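Local coordinates for tapirin (Caldicellulosiruptor kristjanssonii, PDB 6N2B), which probably binds cellulose at the surface of this extremely thermophilic bacterium, helping the cell adhere to plant biomass, at residues T425-P430 against V450-S455; M421-L426 against A482-I487; R212-P217 against G515-I520. All coordinates share one frame; numbering follows the deposited sequence. Where two conformers were deposited one is given.

Contact 1 (T425-P430 against V450-S455). With CA (calcium ion), chain C.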
ATOM      1  N   THR A 425      15.445   3.626  21.655  1.00 22.86           N
ATOM      2  CA  THR A 425      15.041   5.019  21.723  1.00 25.89           C
ATOM      3  C   THR A 425      15.577   5.769  20.505  1.00 37.66           C
ATOM      4  O   THR A 425      16.661   5.450  19.982  1.00 38.13           O
ATOM      5  CB  THR A 425      15.539   5.640  23.045  1.00 40.24           C
ATOM      6  OG1 THR A 425      14.675   5.211  24.113  1.00 43.06           O
ATOM      7  CG2 THR A 425      15.571   7.166  22.994  1.00 43.83           C
ATOM      8  N   LEU A 426      14.799   6.724  20.027  1.00 38.50           N
ATOM      9  CA  LEU A 426      15.373   7.455  18.910  1.00 30.35           C
ATOM     10  C   LEU A 426      16.200   8.634  19.429  1.00 33.38           C
ATOM     11  O   LEU A 426      15.779   9.323  20.370  1.00 26.78           O
ATOM     12  CB  LEU A 426      14.266   7.949  17.982  1.00 25.03           C
ATOM     13  CG  LEU A 426      13.874   7.011  16.842  1.00 21.57           C
ATOM     14  CD1 LEU A 426      13.748   5.605  17.326  1.00 26.54           C
ATOM     15  CD2 LEU A 426      12.576   7.467  16.192  1.00 23.90           C
ATOM     16  N   PRO A 427      17.384   8.851  18.851  1.00 31.46           N
ATOM     17  CA  PRO A 427      18.279   9.904  19.346  1.00 16.20           C
ATOM     18  C   PRO A 427      17.696  11.305  19.224  1.00 22.77           C
ATOM     19  O   PRO A 427      16.822  11.586  18.404  1.00 21.71           O
ATOM     20  CB  PRO A 427      19.509   9.760  18.450  1.00 18.72           C
ATOM     21  CG  PRO A 427      18.990   9.111  17.199  1.00 28.05           C
ATOM     22  CD  PRO A 427      17.949   8.145  17.688  1.00 29.46           C
ATOM     23  N   ALA A 428      18.218  12.200  20.064  1.00 35.88           N
ATOM     24  CA  ALA A 428      17.922  13.625  20.024  1.00 32.80           C
ATOM     25  C   ALA A 428      19.168  14.373  20.475  1.00 33.29           C
ATOM     26  O   ALA A 428      19.869  13.915  21.382  1.00 45.67           O
ATOM     27  CB  ALA A 428      16.732  13.981  20.924  1.00 22.46           C
ATOM     28  N   ASP A 429      19.485  15.512  19.773  0.59 31.16           N
ATOM     29  CA  ASP A 429      20.548  16.469  20.107  0.59 33.81           C
ATOM     30  C   ASP A 429      19.933  17.804  20.543  0.59 30.92           C
ATOM     31  O   ASP A 429      18.805  18.112  20.154  0.59 30.17           O
ATOM     32  CB  ASP A 429      21.539  16.728  18.946  0.59 33.80           C
ATOM     33  CG  ASP A 429      20.959  16.440  17.523  0.59 27.88           C
ATOM     34  OD1 ASP A 429      20.315  17.334  16.925  0.59 18.80           O
ATOM     35  OD2 ASP A 429      21.222  15.346  16.966  0.59 18.36           O
ATOM     36  N   PRO A 430      20.617  18.609  21.377  1.00 38.36           N
ATOM     37  CA  PRO A 430      20.080  19.946  21.689  1.00 37.38           C
ATOM     38  C   PRO A 430      20.297  20.955  20.581  1.00 37.19           C
ATOM     39  O   PRO A 430      19.636  22.002  20.600  1.00 39.10           O
ATOM     40  CB  PRO A 430      20.836  20.361  22.967  1.00 30.91           C
ATOM     41  CG  PRO A 430      21.529  19.132  23.449  1.00 36.18           C
ATOM     42  CD  PRO A 430      21.791  18.310  22.218  1.00 45.73           C
ATOM     43  N   VAL A 450      18.452  12.522   7.601  1.00 16.85           N
ATOM     44  CA  VAL A 450      17.434  11.725   8.270  1.00 19.55           C
ATOM     45  C   VAL A 450      17.125  12.399   9.598  1.00 23.44           C
ATOM     46  O   VAL A 450      18.041  12.820  10.317  1.00 21.65           O
ATOM     47  CB  VAL A 450      17.881  10.270   8.474  1.00 15.94           C
ATOM     48  CG1 VAL A 450      19.265  10.223   9.095  1.00 16.58           C
ATOM     49  CG2 VAL A 450      16.873   9.552   9.334  1.00 14.60           C
ATOM     50  N   VAL A 451      15.839  12.535   9.904  1.00 17.51           N
ATOM     51  CA  VAL A 451      15.388  13.199  11.118  1.00 17.27           C
ATOM     52  C   VAL A 451      14.734  12.159  12.025  1.00 15.08           C
ATOM     53  O   VAL A 451      13.785  11.479  11.622  1.00 12.57           O
ATOM     54  CB  VAL A 451      14.442  14.360  10.780  1.00 15.85           C
ATOM     55  CG1 VAL A 451      13.830  14.959  12.045  1.00 12.42           C
ATOM     56  CG2 VAL A 451      15.227  15.421   9.988  1.00 11.77           C
ATOM     57  N   TYR A 452      15.249  12.021  13.243  1.00 16.43           N
ATOM     58  CA  TYR A 452      14.697  11.096  14.224  1.00 18.05           C
ATOM     59  C   TYR A 452      13.843  11.861  15.224  1.00 17.49           C
ATOM     60  O   TYR A 452      14.280  12.877  15.768  1.00 18.33           O
ATOM     61  CB  TYR A 452      15.799  10.342  14.958  1.00 18.39           C
ATOM     62  CG  TYR A 452      16.654   9.493  14.054  1.00 27.82           C
ATOM     63  CD1 TYR A 452      16.266   8.207  13.707  1.00 19.82           C
ATOM     64  CD2 TYR A 452      17.864   9.982  13.540  1.00 27.59           C
ATOM     65  CE1 TYR A 452      17.060   7.424  12.878  1.00 21.28           C
ATOM     66  CE2 TYR A 452      18.663   9.200  12.704  1.00 18.17           C
ATOM     67  CZ  TYR A 452      18.254   7.923  12.385  1.00 20.81           C
ATOM     68  OH  TYR A 452      19.029   7.138  11.566  1.00 24.71           O
ATOM     69  N   GLY A 453      12.627  11.374  15.457  1.00 18.38           N
ATOM     70  CA  GLY A 453      11.743  11.984  16.429  1.00 21.84           C
ATOM     71  C   GLY A 453      11.109  10.954  17.338  1.00 24.54           C
ATOM     72  O   GLY A 453      10.174  10.262  16.929  1.00 20.94           O
ATOM     73  N   GLU A 454      11.611  10.854  18.578  1.00 28.01           N
ATOM     74  CA  GLU A 454      11.141   9.836  19.518  1.00 25.69           C
ATOM     75  C   GLU A 454       9.682  10.047  19.921  1.00 26.47           C
ATOM     76  O   GLU A 454       8.975   9.075  20.220  1.00 31.94           O
ATOM     77  CB  GLU A 454      12.059   9.817  20.745  1.00 29.00           C
ATOM     78  CG  GLU A 454      11.508   9.102  21.983  1.00 33.38           C
ATOM     79  CD  GLU A 454      11.635   7.588  21.923  1.00 33.67           C
ATOM     80  OE1 GLU A 454      12.404   7.079  21.083  1.00 38.90           O
ATOM     81  OE2 GLU A 454      10.959   6.903  22.721  1.00 41.92           O
ATOM     82  N   SER A 455       9.206  11.293  19.917  1.00 34.38           N
ATOM     83  CA  SER A 455       7.829  11.621  20.279  1.00 32.67           C
ATOM     84  C   SER A 455       7.046  12.210  19.110  1.00 37.23           C
ATOM     85  O   SER A 455       6.083  12.949  19.333  1.00 50.96           O
ATOM     86  CB  SER A 455       7.803  12.608  21.448  1.00 22.37           C
ATOM     87  OG  SER A 455       8.842  12.345  22.376  1.00 44.56           O
TER
HETATM   88 CA    CA C 601      18.251  18.447  17.679  1.00 51.62          CA
HETATM   89  O   HOH W   1      13.724  12.209  18.993  1.00 21.89           O
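Glu-454 reaches over to Leu-426 with a single polar bond: Leu-426 N donates to Glu-454 OE1 at 2.6 Å, nearly straight at 173°, with OE1 met close to its C-O axis. The glutamate leaves its backbone with CG anti to N (chi1 164°) and bends at chi2, which carries the carboxylate across to the loop. A glutamate suits this place because its second oxygen, OE2, forms a salt bridge with Lys-484 while OE1 takes the amide. Thr-425 lays its methyl CG2 beside OE1 at right angles to the glutamate chain.

The strand here, 448-453, belongs to the rungs near one end of a beta-helix, and the irregular loop 425-430 crosses over it. Apolar contact centres on Tyr-452. The rigid ring of Pro-427 offers its CH groups to the aromatic ring: CG makes an off-centre CH-pi contact, 4.3 Å from the Tyr-452 centroid and 28° from the ring normal, while Leu-426 CG approaches Tyr-452 CD1 at 4.1 Å. A tyrosine serves both sides here, since its hydroxyl reaches on to bond Ser-541 in helix 536-546.

Metal coordination takes over farther along the loop. Asp-429 binds the calcium ion through its carbonyl O (2.6 Å) and, in one of two modelled conformers, through OD1 (2.5 Å); the carbonyl oxygens of Val-431, Ala-433 and Leu-436 and OE1 of Glu-465 complete the site.

Contact 2 (M421-L426 against A482-I487)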
ATOM      1  N   MET A 421      15.105  -5.971  13.420  1.00 22.03           N
ATOM      2  CA  MET A 421      15.534  -4.753  14.091  1.00 20.73           C
ATOM      3  C   MET A 421      15.217  -4.869  15.567  1.00 27.30           C
ATOM      4  O   MET A 421      14.434  -5.726  15.993  1.00 29.99           O
ATOM      5  CB  MET A 421      14.859  -3.507  13.509  1.00 20.66           C
ATOM      6  CG  MET A 421      13.352  -3.430  13.772  1.00 28.96           C
ATOM      7  SD  MET A 421      12.481  -2.134  12.844  1.00 34.75           S
ATOM      8  CE  MET A 421      12.999  -2.498  11.158  1.00 14.88           C
ATOM      9  N   SER A 422      15.830  -3.980  16.349  1.00 25.13           N
ATOM     10  CA  SER A 422      15.575  -3.878  17.787  1.00 28.18           C
ATOM     11  C   SER A 422      15.343  -2.406  18.097  1.00 25.31           C
ATOM     12  O   SER A 422      16.291  -1.622  18.173  1.00 28.78           O
ATOM     13  CB  SER A 422      16.732  -4.451  18.598  1.00 28.04           C
ATOM     14  OG  SER A 422      17.181  -5.681  18.037  1.00 23.46           O
ATOM     15  N   VAL A 423      14.085  -2.018  18.255  1.00 28.81           N
ATOM     16  CA  VAL A 423      13.760  -0.623  18.520  1.00 26.31           C
ATOM     17  C   VAL A 423      14.051  -0.329  19.984  1.00 31.52           C
ATOM     18  O   VAL A 423      13.575  -1.038  20.877  1.00 35.82           O
ATOM     19  CB  VAL A 423      12.298  -0.319  18.170  1.00 37.46           C
ATOM     20  CG1 VAL A 423      11.924   1.087  18.610  1.00 40.20           C
ATOM     21  CG2 VAL A 423      12.077  -0.470  16.668  1.00 40.22           C
ATOM     22  N   THR A 424      14.864   0.702  20.235  1.00 35.30           N
ATOM     23  CA  THR A 424      15.078   1.195  21.584  1.00 34.22           C
ATOM     24  C   THR A 424      14.575   2.632  21.608  1.00 29.96           C
ATOM     25  O   THR A 424      13.345   2.849  21.595  1.00 42.12           O
ATOM     26  CB  THR A 424      16.550   1.067  22.017  1.00 35.15           C
ATOM     27  OG1 THR A 424      17.422   1.403  20.931  1.00 25.04           O
ATOM     28  CG2 THR A 424      16.850  -0.352  22.497  1.00 36.64           C
ATOM     29  N   THR A 425      15.445   3.626  21.655  1.00 22.86           N
ATOM     30  CA  THR A 425      15.041   5.019  21.723  1.00 25.89           C
ATOM     31  C   THR A 425      15.577   5.769  20.505  1.00 37.66           C
ATOM     32  O   THR A 425      16.661   5.450  19.982  1.00 38.13           O
ATOM     33  CB  THR A 425      15.539   5.640  23.045  1.00 40.24           C
ATOM     34  OG1 THR A 425      14.675   5.211  24.113  1.00 43.06           O
ATOM     35  CG2 THR A 425      15.571   7.166  22.994  1.00 43.83           C
ATOM     36  N   LEU A 426      14.799   6.724  20.027  1.00 38.50           N
ATOM     37  CA  LEU A 426      15.373   7.455  18.910  1.00 30.35           C
ATOM     38  C   LEU A 426      16.200   8.634  19.429  1.00 33.38           C
ATOM     39  O   LEU A 426      15.779   9.323  20.370  1.00 26.78           O
ATOM     40  CB  LEU A 426      14.266   7.949  17.982  1.00 25.03           C
ATOM     41  CG  LEU A 426      13.874   7.011  16.842  1.00 21.57           C
ATOM     42  CD1 LEU A 426      13.748   5.605  17.326  1.00 26.54           C
ATOM     43  CD2 LEU A 426      12.576   7.467  16.192  1.00 23.90           C
ATOM     44  N   ALA A 482      12.088   9.405  10.475  1.00 11.10           N
ATOM     45  CA  ALA A 482      11.924   8.214  11.302  1.00 16.89           C
ATOM     46  C   ALA A 482      11.323   8.628  12.639  1.00 18.74           C
ATOM     47  O   ALA A 482      11.930   9.404  13.385  1.00 21.51           O
ATOM     48  CB  ALA A 482      13.252   7.472  11.478  1.00  8.20           C
ATOM     49  N   SER A 483      10.133   8.117  12.945  1.00 18.28           N
ATOM     50  CA  SER A 483       9.411   8.578  14.119  1.00 24.28           C
ATOM     51  C   SER A 483       8.726   7.433  14.861  1.00 19.91           C
ATOM     52  O   SER A 483       8.269   6.456  14.268  1.00 22.22           O
ATOM     53  CB  SER A 483       8.368   9.639  13.742  1.00 23.26           C
ATOM     54  OG  SER A 483       7.558   9.941  14.868  1.00 31.65           O
ATOM     55  N   LYS A 484       8.640   7.592  16.176  1.00 20.60           N
ATOM     56  CA  LYS A 484       7.946   6.676  17.068  1.00 25.08           C
ATOM     57  C   LYS A 484       6.569   7.206  17.460  1.00 22.89           C
ATOM     58  O   LYS A 484       5.834   6.548  18.203  1.00 24.09           O
ATOM     59  CB  LYS A 484       8.811   6.427  18.313  1.00 28.24           C
ATOM     60  CG  LYS A 484       8.772   5.015  18.876  1.00 34.07           C
ATOM     61  CD  LYS A 484       9.910   4.829  19.896  1.00 57.26           C
ATOM     62  CE  LYS A 484       9.545   3.828  21.007  1.00 59.02           C
ATOM     63  NZ  LYS A 484      10.494   3.899  22.174  1.00 44.20           N
ATOM     64  N   GLY A 485       6.210   8.384  16.982  1.00 27.35           N
ATOM     65  CA  GLY A 485       4.874   8.893  17.169  1.00 27.27           C
ATOM     66  C   GLY A 485       4.384   9.376  15.832  1.00 28.47           C
ATOM     67  O   GLY A 485       4.930   8.975  14.803  1.00 29.23           O
ATOM     68  N   ASN A 486       3.379  10.243  15.826  1.00 31.26           N
ATOM     69  CA  ASN A 486       2.803  10.704  14.578  1.00 24.99           C
ATOM     70  C   ASN A 486       3.665  11.796  13.962  1.00 20.56           C
ATOM     71  O   ASN A 486       4.606  12.313  14.568  1.00 24.33           O
ATOM     72  CB  ASN A 486       1.383  11.213  14.805  1.00 31.25           C
ATOM     73  CG  ASN A 486       0.552  10.242  15.598  1.00 31.36           C
ATOM     74  OD1 ASN A 486       0.737   9.027  15.497  1.00 40.67           O
ATOM     75  ND2 ASN A 486      -0.367  10.765  16.401  1.00 32.79           N
ATOM     76  N   ILE A 487       3.330  12.138  12.730  1.00 16.68           N
ATOM     77  CA  ILE A 487       3.924  13.256  12.018  1.00 18.85           C
ATOM     78  C   ILE A 487       2.807  14.246  11.734  1.00 20.03           C
ATOM     79  O   ILE A 487       1.737  13.855  11.251  1.00 19.08           O
ATOM     80  CB  ILE A 487       4.613  12.784  10.728  1.00 18.02           C
ATOM     81  CG1 ILE A 487       5.867  11.982  11.087  1.00 19.28           C
ATOM     82  CG2 ILE A 487       4.915  13.948   9.813  1.00 12.25           C
ATOM     83  CD1 ILE A 487       6.554  11.372   9.903  1.00 13.96           C
TER
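The backbones of Leu-426 and Lys-484 come nearest at 7.7 Å between CA atoms, and the loop part 423-426 runs at 106° to 482-484, so the two pieces meet through side chains and not as paired strands. Lys-484 spans much of the gap. Its chain, bent at chi3 (149°), carries the ammonium group to the loop, where NZ donates to Thr-424 O at 3.1 Å. The C=O...N angle of 165° places the amine almost in line with the carbonyl. A long, flexible lysine suits this spot, since NZ, which also holds the Glu-454 carboxylate, has to reach two partners; together they should favour its charged form. On the way, Lys-484 CE passes Val-423 CG1 at 4.3 Å, an apolar touch by the last carbon before the ammonium group.

Beside this polar link lies the branched end of Leu-426. Its CD2 methyl nestles against the backbone of the strand end, 3.5 Å from Ala-482 O and 3.9 Å from Ser-483 CA. The small alanine presents its CB toward the loop, whereas the CB of Ser-483 points away. The serine instead serves the turn that follows: its OG donates to Gly-485 O at 2.8 Å, from well above the carbonyl plane. Leu-514, from the next rung, also touches Leu-426 and Val-423.

Such packing is that of a beta-helix whose strand 478-483 ends in a turn, with a connecting segment laid across the rungs and fixed to their corners by apolar side chains and a lysine.

Contact 3 (R212-P217 against G515-I520)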
ATOM      1  N   ARG A 212       6.059   0.010  11.344  1.00 23.65           N
ATOM      2  CA  ARG A 212       6.098  -1.132  12.252  1.00 21.69           C
ATOM      3  C   ARG A 212       4.718  -1.403  12.831  1.00 19.02           C
ATOM      4  O   ARG A 212       4.303  -2.562  12.962  1.00 16.08           O
ATOM      5  CB  ARG A 212       7.122  -0.879  13.359  1.00 25.24           C
ATOM      6  CG  ARG A 212       7.247  -2.011  14.363  1.00 35.29           C
ATOM      7  CD  ARG A 212       8.572  -1.950  15.110  1.00 42.37           C
ATOM      8  NE  ARG A 212       8.363  -1.583  16.508  1.00 59.37           N
ATOM      9  CZ  ARG A 212       7.904  -2.406  17.450  1.00 67.94           C
ATOM     10  NH1 ARG A 212       7.622  -3.677  17.164  1.00 43.33           N
ATOM     11  NH2 ARG A 212       7.746  -1.954  18.690  1.00 79.52           N
ATOM     12  N   GLY A 213       3.991  -0.348  13.169  1.00 18.55           N
ATOM     13  CA  GLY A 213       2.613  -0.501  13.573  1.00 21.34           C
ATOM     14  C   GLY A 213       1.678  -0.218  12.418  1.00 25.90           C
ATOM     15  O   GLY A 213       1.891  -0.703  11.303  1.00 25.12           O
ATOM     16  N   SER A 214       0.645   0.575  12.671  1.00 27.26           N
ATOM     17  CA  SER A 214      -0.335   0.918  11.661  1.00 24.74           C
ATOM     18  C   SER A 214       0.152   2.101  10.822  1.00 28.85           C
ATOM     19  O   SER A 214       1.157   2.752  11.132  1.00 23.96           O
ATOM     20  CB  SER A 214      -1.665   1.260  12.314  1.00 34.02           C
ATOM     21  OG  SER A 214      -1.680   2.635  12.680  1.00 38.15           O
ATOM     22  N   PHE A 215      -0.590   2.380   9.744  1.00 28.15           N
ATOM     23  CA  PHE A 215      -0.259   3.454   8.802  1.00 22.51           C
ATOM     24  C   PHE A 215      -1.568   4.089   8.353  1.00 22.35           C
ATOM     25  O   PHE A 215      -2.294   3.522   7.535  1.00 25.77           O
ATOM     26  CB  PHE A 215       0.534   2.948   7.609  1.00 15.07           C
ATOM     27  CG  PHE A 215       0.694   3.965   6.525  1.00 21.10           C
ATOM     28  CD1 PHE A 215       1.202   5.220   6.805  1.00 23.10           C
ATOM     29  CD2 PHE A 215       0.342   3.669   5.224  1.00 17.06           C
ATOM     30  CE1 PHE A 215       1.354   6.153   5.806  1.00 21.04           C
ATOM     31  CE2 PHE A 215       0.487   4.601   4.224  1.00 16.11           C
ATOM     32  CZ  PHE A 215       0.990   5.844   4.509  1.00 22.23           C
ATOM     33  N   LEU A 216      -1.871   5.264   8.893  1.00 22.86           N
ATOM     34  CA  LEU A 216      -3.096   5.981   8.553  1.00 25.03           C
ATOM     35  C   LEU A 216      -2.717   7.303   7.913  1.00 25.73           C
ATOM     36  O   LEU A 216      -2.564   8.320   8.611  1.00 24.56           O
ATOM     37  CB  LEU A 216      -3.968   6.198   9.783  1.00 27.54           C
ATOM     38  CG  LEU A 216      -4.149   4.907  10.601  1.00 28.10           C
ATOM     39  CD1 LEU A 216      -4.236   5.160  12.110  1.00 41.07           C
ATOM     40  CD2 LEU A 216      -5.327   4.145  10.103  1.00 31.86           C
ATOM     41  N   PRO A 217      -2.575   7.332   6.590  1.00 25.02           N
ATOM     42  CA  PRO A 217      -2.185   8.568   5.909  1.00 24.94           C
ATOM     43  C   PRO A 217      -3.323   9.572   5.885  1.00 32.53           C
ATOM     44  O   PRO A 217      -4.496   9.254   6.115  1.00 25.89           O
ATOM     45  CB  PRO A 217      -1.839   8.099   4.489  1.00 18.91           C
ATOM     46  CG  PRO A 217      -2.682   6.925   4.272  1.00 19.19           C
ATOM     47  CD  PRO A 217      -2.782   6.226   5.631  1.00 19.88           C
ATOM     48  N   GLY A 515       5.901   3.485  15.952  1.00 18.24           N
ATOM     49  CA  GLY A 515       4.873   3.323  16.949  1.00 23.59           C
ATOM     50  C   GLY A 515       3.826   2.315  16.541  1.00 29.68           C
ATOM     51  O   GLY A 515       3.646   2.017  15.354  1.00 22.35           O
ATOM     52  N   SER A 516       3.132   1.794  17.563  1.00 27.79           N
ATOM     53  CA  SER A 516       2.010   0.884  17.338  1.00 28.89           C
ATOM     54  C   SER A 516       0.992   1.483  16.376  1.00 35.71           C
ATOM     55  O   SER A 516       0.471   0.794  15.490  1.00 31.46           O
ATOM     56  CB  SER A 516       1.338   0.547  18.669  1.00 24.57           C
ATOM     57  OG  SER A 516       2.300   0.099  19.609  1.00 49.41           O
ATOM     58  N   THR A 517       0.697   2.763  16.539  1.00 34.26           N
ATOM     59  CA  THR A 517      -0.216   3.480  15.671  1.00 29.72           C
ATOM     60  C   THR A 517       0.521   4.673  15.070  1.00 32.80           C
ATOM     61  O   THR A 517       1.444   5.221  15.681  1.00 48.95           O
ATOM     62  CB  THR A 517      -1.454   3.911  16.461  1.00 41.77           C
ATOM     63  OG1 THR A 517      -2.567   4.070  15.572  1.00 53.61           O
ATOM     64  CG2 THR A 517      -1.188   5.215  17.235  1.00 47.03           C
ATOM     65  N   PHE A 518       0.144   5.058  13.853  1.00 41.39           N
ATOM     66  CA  PHE A 518       0.818   6.163  13.179  1.00 31.80           C
ATOM     67  C   PHE A 518      -0.152   6.936  12.296  1.00 32.17           C
ATOM     68  O   PHE A 518      -0.798   6.349  11.420  1.00 30.45           O
ATOM     69  CB  PHE A 518       1.995   5.677  12.325  1.00 21.73           C
ATOM     70  CG  PHE A 518       2.576   6.756  11.488  1.00 27.14           C
ATOM     71  CD1 PHE A 518       3.287   7.789  12.073  1.00 34.78           C
ATOM     72  CD2 PHE A 518       2.356   6.792  10.134  1.00 25.39           C
ATOM     73  CE1 PHE A 518       3.799   8.817  11.306  1.00 32.85           C
ATOM     74  CE2 PHE A 518       2.868   7.804   9.368  1.00 23.87           C
ATOM     75  CZ  PHE A 518       3.584   8.825   9.949  1.00 28.03           C
ATOM     76  N   ASN A 519      -0.224   8.254  12.506  1.00 31.29           N
ATOM     77  CA  ASN A 519      -1.049   9.152  11.705  1.00 25.74           C
ATOM     78  C   ASN A 519      -0.183  10.236  11.086  1.00 33.08           C
ATOM     79  O   ASN A 519       0.618  10.862  11.787  1.00 38.26           O
ATOM     80  CB  ASN A 519      -2.132   9.823  12.550  1.00 25.50           C
ATOM     81  CG  ASN A 519      -3.266   8.883  12.903  1.00 40.47           C
ATOM     82  OD1 ASN A 519      -4.339   8.902  12.264  1.00 33.86           O
ATOM     83  ND2 ASN A 519      -3.048   8.054  13.932  1.00 31.09           N
ATOM     84  N   ILE A 520      -0.346  10.467   9.787  1.00 31.02           N
ATOM     85  CA  ILE A 520       0.110  11.706   9.169  1.00 24.80           C
ATOM     86  C   ILE A 520      -1.058  12.668   9.194  1.00 24.86           C
ATOM     87  O   ILE A 520      -2.169  12.311   8.786  1.00 33.95           O
ATOM     88  CB  ILE A 520       0.597  11.482   7.726  1.00 25.25           C
ATOM     89  CG1 ILE A 520       1.236  10.118   7.598  1.00 25.27           C
ATOM     90  CG2 ILE A 520       1.593  12.569   7.289  1.00 13.62           C
ATOM     91  CD1 ILE A 520       1.714   9.835   6.236  1.00 31.47           C
TER
HETATM   92  O   HOH W   2       3.593   2.257  12.413  1.00 23.64           O
HETATM   93  O   HOH W   3      -4.293  10.695   9.690  1.00 24.75           O
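Ser-516 O accepts a hydrogen bond from Ser-214 N (2.8 Å) and a weaker CA-H...O contact from Gly-213, whose CA lies 3.2 Å away. Glycine suits position 213 because a CB there would collide with the carbonyl oxygens of Gly-515 and Ser-516. Water 2 joins the same corner, donating to Ser-214 O and to Gly-515 O.

From there the two chains run in the same direction. Ser-214 OG, turned between the backbone N and the carbonyl carbon (chi1 86°), accepts from Phe-518 N at 3.3 Å; a serine thus stands in for a backbone carbonyl. Next, Leu-216 N donates to Phe-518 O at 3.0 Å, and Ile-520 N returns a weak bond to Leu-216 O. The two bonds of Leu-216, one through its N and one through its O, make a single parallel bridge with Asn-519.

Phe-215 and Phe-518 both set CG anti to the backbone N (chi1 171° and 172°), and on paired neighbouring backbones this sets the side chains side by side, pointing the same way. The rings meet edge to edge, Phe-215 CD1 to Phe-518 CD2 at 3.9 Å, each atom near the other ring's plane. Ile-520 CD1 also reaches the edge of Phe-215, 3.7 Å from CE1, while Pro-217 CD covers one face of that ring over its centre. On another side of the backbones, Leu-216 CD1 packs against the amide of Asn-519, 3.6 Å from ND2.

The pair continues the parallel strands 207-211 and 510-513 around a corner of the beta-helix. Leu-216 and Pro-217 touch strand 234-236, the next rung one way, while Asn-519 bonds to Asn-486 and Ile-487 in the other.

In the fold
The three contacts follow one another along the beta-helix on the same side of the chain's centre. Contacts 1 and 2 share Thr-425 and Leu-426, lie about 8 Å apart between centres, and are joined where neighbouring parallel strands pair, as in the probable hydrogen bond from Gly-453 N to Ala-482 O (2.9 Å). Contact 3 lies about 11 Å from contact 2, centre to centre, and Ile-487 N probably bonds to Asn-519 O at 3.1 Å. Contacts 1 and 3 do not touch; their centres are about 17 Å apart. Only contact 1 includes a calcium ligand, while in contact 2 the Leu-426 side chain is about 11 Å from the ion. Residues 212-217 and 515-520 close a long loop that encloses both other contacts.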